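Long-range contact in Rik1-associated factor 1 (Schizosaccharomyces pombe, PDB 4O9D), which helps establish heterochromatin as a component of the Clr4 methyltransferase complex, which methylates and ubiquitylates histone H3: residues G124-L136 and A145-S157. Sequence-based numbering, arbitrary orientation.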
loop_
_atom_site.group_PDB
_atom_site.type_symbol
_atom_site.label_atom_id
_atom_site.label_comp_id
_atom_site.label_asym_id
_atom_site.label_seq_id
_atom_site.Cartn_x
_atom_site.Cartn_y
_atom_site.Cartn_z
ATOM N N GLY A 124 -19.443 -10.156 -4.455
ATOM C CA GLY A 124 -18.979 -11.106 -3.461
ATOM C C GLY A 124 -18.678 -10.437 -2.141
ATOM O O GLY A 124 -18.401 -9.227 -2.082
ATOM N N ILE A 125 -18.709 -11.217 -1.070
ATOM C CA ILE A 125 -18.431 -10.654 0.237
ATOM C C ILE A 125 -17.879 -11.700 1.167
ATOM O O ILE A 125 -18.335 -12.843 1.158
ATOM C CB ILE A 125 -19.686 -9.990 0.842
ATOM C CG1 ILE A 125 -19.340 -9.341 2.184
ATOM C CG2 ILE A 125 -20.831 -11.014 0.985
ATOM C CD1 ILE A 125 -20.386 -8.409 2.714
ATOM N N PHE A 126 -16.890 -11.321 1.968
ATOM C CA PHE A 126 -16.332 -12.232 2.979
ATOM C C PHE A 126 -16.533 -11.606 4.362
ATOM O O PHE A 126 -15.958 -10.557 4.659
ATOM C CB PHE A 126 -14.851 -12.503 2.674
ATOM C CG PHE A 126 -14.199 -13.517 3.571
ATOM C CD1 PHE A 126 -14.674 -14.826 3.651
ATOM C CD2 PHE A 126 -13.060 -13.172 4.308
ATOM C CE1 PHE A 126 -14.044 -15.767 4.459
ATOM C CE2 PHE A 126 -12.427 -14.102 5.119
ATOM C CZ PHE A 126 -12.927 -15.410 5.201
ATOM N N ASN A 127 -17.382 -12.242 5.179
ATOM C CA ASN A 127 -17.821 -11.693 6.464
ATOM C C ASN A 127 -17.194 -12.341 7.711
ATOM O O ASN A 127 -17.402 -11.866 8.830
ATOM C CB ASN A 127 -19.350 -11.822 6.593
ATOM C CG ASN A 127 -20.091 -10.751 5.833
ATOM O OD1 ASN A 127 -19.664 -9.592 5.796
ATOM N ND2 ASN A 127 -21.203 -11.127 5.210
ATOM N N ALA A 128 -16.432 -13.408 7.531
ATOM C CA ALA A 128 -15.829 -14.095 8.677
ATOM C C ALA A 128 -14.939 -13.208 9.569
ATOM O O ALA A 128 -14.929 -13.375 10.787
ATOM C CB ALA A 128 -15.056 -15.317 8.210
ATOM N N PRO A 129 -14.187 -12.255 8.981
ATOM C CA PRO A 129 -13.273 -11.524 9.871
ATOM C C PRO A 129 -13.994 -10.807 11.032
ATOM O O PRO A 129 -15.098 -10.303 10.855
ATOM C CB PRO A 129 -12.577 -10.521 8.919
ATOM C CG PRO A 129 -12.612 -11.251 7.558
ATOM C CD PRO A 129 -13.983 -11.921 7.560
ATOM N N THR A 130 -13.360 -10.754 12.202
ATOM C CA THR A 130 -13.990 -10.186 13.385
ATOM C C THR A 130 -13.410 -8.814 13.772
ATOM O O THR A 130 -13.785 -8.226 14.794
ATOM C CB THR A 130 -13.878 -11.176 14.557
ATOM O OG1 THR A 130 -12.494 -11.484 14.800
ATOM C CG2 THR A 130 -14.625 -12.471 14.209
ATOM N N ASP A 131 -12.505 -8.283 12.952
ATOM C CA ASP A 131 -11.929 -6.970 13.244
ATOM C C ASP A 131 -11.500 -6.336 11.901
ATOM O O ASP A 131 -11.674 -6.944 10.837
ATOM C CB ASP A 131 -10.749 -7.128 14.222
ATOM C CG ASP A 131 -10.508 -5.892 15.097
ATOM O OD1 ASP A 131 -11.029 -4.793 14.815
ATOM O OD2 ASP A 131 -9.759 -6.028 16.091
ATOM N N TYR A 132 -10.992 -5.114 11.952
ATOM C CA TYR A 132 -10.646 -4.380 10.730
ATOM C C TYR A 132 -9.823 -5.229 9.773
ATOM O O TYR A 132 -8.950 -6.009 10.192
ATOM C CB TYR A 132 -9.803 -3.148 11.041
ATOM C CG TYR A 132 -10.434 -2.126 11.953
ATOM C CD1 TYR A 132 -11.794 -2.137 12.216
ATOM C CD2 TYR A 132 -9.655 -1.125 12.533
ATOM C CE1 TYR A 132 -12.365 -1.188 13.043
ATOM C CE2 TYR A 132 -10.217 -0.183 13.373
ATOM C CZ TYR A 132 -11.571 -0.222 13.622
ATOM O OH TYR A 132 -12.135 0.727 14.441
ATOM N N ILE A 133 -10.113 -5.081 8.486
ATOM C CA ILE A 133 -9.182 -5.524 7.456
ATOM C C ILE A 133 -8.051 -4.491 7.393
ATOM O O ILE A 133 -8.325 -3.294 7.324
ATOM C CB ILE A 133 -9.859 -5.611 6.089
ATOM C CG1 ILE A 133 -11.134 -6.478 6.182
ATOM C CG2 ILE A 133 -8.877 -6.187 5.049
ATOM C CD1 ILE A 133 -10.917 -7.904 6.782
ATOM N N HIS A 134 -6.798 -4.939 7.413
ATOM C CA HIS A 134 -5.648 -4.000 7.279
ATOM C C HIS A 134 -4.888 -4.022 5.936
ATOM O O HIS A 134 -4.302 -3.012 5.550
ATOM C CB HIS A 134 -4.621 -4.252 8.407
ATOM C CG HIS A 134 -4.999 -3.643 9.725
ATOM N ND1 HIS A 134 -4.406 -4.013 10.916
ATOM C CD2 HIS A 134 -5.902 -2.681 10.040
ATOM C CE1 HIS A 134 -4.907 -3.285 11.900
ATOM N NE2 HIS A 134 -5.823 -2.477 11.396
ATOM N N LYS A 135 -4.822 -5.168 5.257
ATOM C CA LYS A 135 -4.066 -5.253 3.984
ATOM C C LYS A 135 -4.579 -6.342 3.061
ATOM O O LYS A 135 -5.130 -7.351 3.518
ATOM C CB LYS A 135 -2.577 -5.526 4.224
ATOM C CG LYS A 135 -1.653 -4.933 3.139
ATOM C CD LYS A 135 -1.484 -3.427 3.274
ATOM C CE LYS A 135 -0.541 -2.878 2.184
ATOM N NZ LYS A 135 -1.011 -3.230 0.799
ATOM N N LEU A 136 -4.393 -6.137 1.761
ATOM C CA LEU A 136 -4.681 -7.165 0.760
ATOM C C LEU A 136 -3.479 -7.435 -0.120
ATOM O O LEU A 136 -2.708 -6.534 -0.392
ATOM C CB LEU A 136 -5.818 -6.714 -0.171
ATOM C CG LEU A 136 -7.179 -6.499 0.473
ATOM C CD1 LEU A 136 -8.162 -5.930 -0.575
ATOM C CD2 LEU A 136 -7.676 -7.813 1.073
ATOM N N ALA A 145 -5.025 -12.612 -0.632
ATOM C CA ALA A 145 -4.617 -12.759 0.762
ATOM C C ALA A 145 -5.106 -11.571 1.560
ATOM O O ALA A 145 -5.094 -10.424 1.086
ATOM C CB ALA A 145 -3.097 -12.950 0.891
ATOM N N VAL A 146 -5.567 -11.849 2.769
ATOM C CA VAL A 146 -6.190 -10.850 3.589
ATOM C C VAL A 146 -5.480 -10.795 4.938
ATOM O O VAL A 146 -5.309 -11.834 5.568
ATOM C CB VAL A 146 -7.641 -11.215 3.805
ATOM C CG1 VAL A 146 -8.351 -10.118 4.546
ATOM C CG2 VAL A 146 -8.293 -11.469 2.436
ATOM N N ALA A 147 -5.072 -9.601 5.383
ATOM C CA ALA A 147 -4.492 -9.467 6.717
ATOM C C ALA A 147 -5.467 -8.735 7.632
ATOM O O ALA A 147 -5.879 -7.608 7.360
ATOM C CB ALA A 147 -3.113 -8.761 6.668
ATOM N N CYS A 148 -5.823 -9.384 8.737
ATOM C CA CYS A 148 -6.880 -8.877 9.607
ATOM C C CYS A 148 -6.337 -8.481 10.979
ATOM O O CYS A 148 -5.406 -9.103 11.504
ATOM C CB CYS A 148 -7.989 -9.936 9.752
ATOM S SG CYS A 148 -9.321 -9.435 10.875
ATOM N N LYS A 149 -6.947 -7.449 11.553
ATOM C CA LYS A 149 -6.580 -6.945 12.860
ATOM C C LYS A 149 -6.732 -8.008 13.948
ATOM O O LYS A 149 -6.047 -7.941 14.974
ATOM C CB LYS A 149 -7.430 -5.710 13.186
ATOM C CG LYS A 149 -6.939 -4.873 14.368
ATOM C CD LYS A 149 -7.671 -3.533 14.462
ATOM C CE LYS A 149 -7.248 -2.752 15.699
ATOM N NZ LYS A 149 -7.763 -1.343 15.693
ATOM N N ASN A 150 -7.606 -8.996 13.730
ATOM C CA ASN A 150 -7.817 -10.033 14.742
ATOM C C ASN A 150 -6.631 -10.984 14.860
ATOM O O ASN A 150 -6.627 -11.864 15.708
ATOM C CB ASN A 150 -9.114 -10.837 14.487
ATOM C CG ASN A 150 -9.062 -11.662 13.219
ATOM O OD1 ASN A 150 -8.052 -11.675 12.532
ATOM N ND2 ASN A 150 -10.156 -12.369 12.905
ATOM N N GLY A 151 -5.621 -10.813 14.007
ATOM C CA GLY A 151 -4.436 -11.656 14.066
ATOM C C GLY A 151 -4.412 -12.784 13.048
ATOM O O GLY A 151 -3.386 -13.431 12.861
ATOM N N TYR A 152 -5.535 -13.030 12.386
ATOM C CA TYR A 152 -5.575 -13.990 11.272
ATOM C C TYR A 152 -5.212 -13.366 9.920
ATOM O O TYR A 152 -5.571 -12.223 9.657
ATOM C CB TYR A 152 -7.006 -14.551 11.119
ATOM C CG TYR A 152 -7.373 -15.548 12.195
ATOM C CD1 TYR A 152 -7.460 -15.158 13.529
ATOM C CD2 TYR A 152 -7.639 -16.886 11.879
ATOM C CE1 TYR A 152 -7.807 -16.075 14.538
ATOM C CE2 TYR A 152 -7.968 -17.806 12.878
ATOM C CZ TYR A 152 -8.054 -17.391 14.202
ATOM O OH TYR A 152 -8.374 -18.296 15.195
ATOM N N GLY A 153 -4.552 -14.146 9.060
ATOM C CA GLY A 153 -4.622 -13.944 7.617
ATOM C C GLY A 153 -5.686 -14.880 7.000
ATOM O O GLY A 153 -6.020 -15.926 7.565
ATOM N N TYR A 154 -6.234 -14.497 5.856
ATOM C CA TYR A 154 -7.145 -15.368 5.112
ATOM C C TYR A 154 -6.689 -15.436 3.641
ATOM O O TYR A 154 -6.089 -14.474 3.118
ATOM C CB TYR A 154 -8.561 -14.820 5.202
ATOM C CG TYR A 154 -9.064 -14.596 6.610
ATOM C CD1 TYR A 154 -9.697 -15.619 7.317
ATOM C CD2 TYR A 154 -8.935 -13.361 7.226
ATOM C CE1 TYR A 154 -10.167 -15.420 8.615
ATOM C CE2 TYR A 154 -9.404 -13.146 8.507
ATOM C CZ TYR A 154 -10.028 -14.195 9.201
ATOM O OH TYR A 154 -10.502 -13.989 10.472
ATOM N N LEU A 155 -6.901 -16.591 3.010
ATOM C CA LEU A 155 -6.724 -16.740 1.570
ATOM C C LEU A 155 -8.108 -16.998 0.946
ATOM O O LEU A 155 -8.811 -17.936 1.353
ATOM C CB LEU A 155 -5.779 -17.902 1.237
ATOM C CG LEU A 155 -4.295 -17.814 1.656
ATOM C CD1 LEU A 155 -3.608 -19.130 1.288
ATOM C CD2 LEU A 155 -3.587 -16.596 1.004
ATOM N N LEU A 156 -8.480 -16.196 -0.045
ATOM C CA LEU A 156 -9.800 -16.303 -0.668
ATOM C C LEU A 156 -9.709 -16.510 -2.169
ATOM O O LEU A 156 -8.940 -15.830 -2.831
ATOM C CB LEU A 156 -10.596 -15.023 -0.421
ATOM C CG LEU A 156 -10.800 -14.610 1.029
ATOM C CD1 LEU A 156 -11.532 -13.272 1.128
ATOM C CD2 LEU A 156 -11.552 -15.701 1.766
ATOM N N SER A 157 -10.486 -17.437 -2.724
ATOM C CA SER A 157 -10.569 -17.524 -4.180
ATOM C C SER A 157 -11.935 -17.062 -4.664
ATOM O O SER A 157 -12.911 -17.081 -3.904
ATOM C CB SER A 157 -10.248 -18.930 -4.693
ATOM O OG SER A 157 -11.337 -19.803 -4.527
HETATM O O HOH W 1 -10.391 -2.047 16.105
#
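Lys149 reaches out from the turn after strand 145-148 and runs along residues 131-134. Its CB lies 3.4 Å from Tyr132 O and over one face of the His134 ring, a CH-pi contact. CG passes between Asp131 OD2 and His134 CE1, CD rests against both carboxylate oxygens of Asp131, and CE stays near Asp131 OD2, 4.1 Å away. With CG anti to the backbone N (chi1 -166°) and the chain extended beyond it, the amine ends alongside the Tyr132 ring, Lys149 NZ 3.6 Å from Tyr132 CE2. NZ and Asp131 OD1 do not touch directly; one water, accepting from NZ and donating to OD1, bridges them. Lys149 N gives Tyr132 O an almost straight bond of 2.8 Å. The backbone pairing is then interrupted by a classic beta bulge: Ala147 faces both His134 and Lys135, its O taking a 2.8 Å bond from His134 N and a weak one from Lys135 N.

Next in the turn, Asn150 ND2 donates in the amide plane to Thr130 OG1 (3.1 Å) and to Tyr154 OH, while Tyr152 N reaches Asn150 OD1 from above the carbonyl plane in an Asx turn. Farther along, the edge of Phe126 meets the face of Tyr154 in a T-shaped pair, planes at 72°, and Leu156 CD2 sits 3.5 Å from the Phe126 ring centroid, only 5° off the ring normal.

The contact thus joins two blades of the WD-repeat beta-propeller domain. Strand 124-126, the last of one blade, and the loop after it pack on the next, whose strands 133-136 and 145-148 form an antiparallel hairpin. Val113 of the preceding blade meets Phe126, Ile133 and Val146; on the following blade, strand 182-189 supplies Ser184 to His134 ND1 and Ile186 to Ala147.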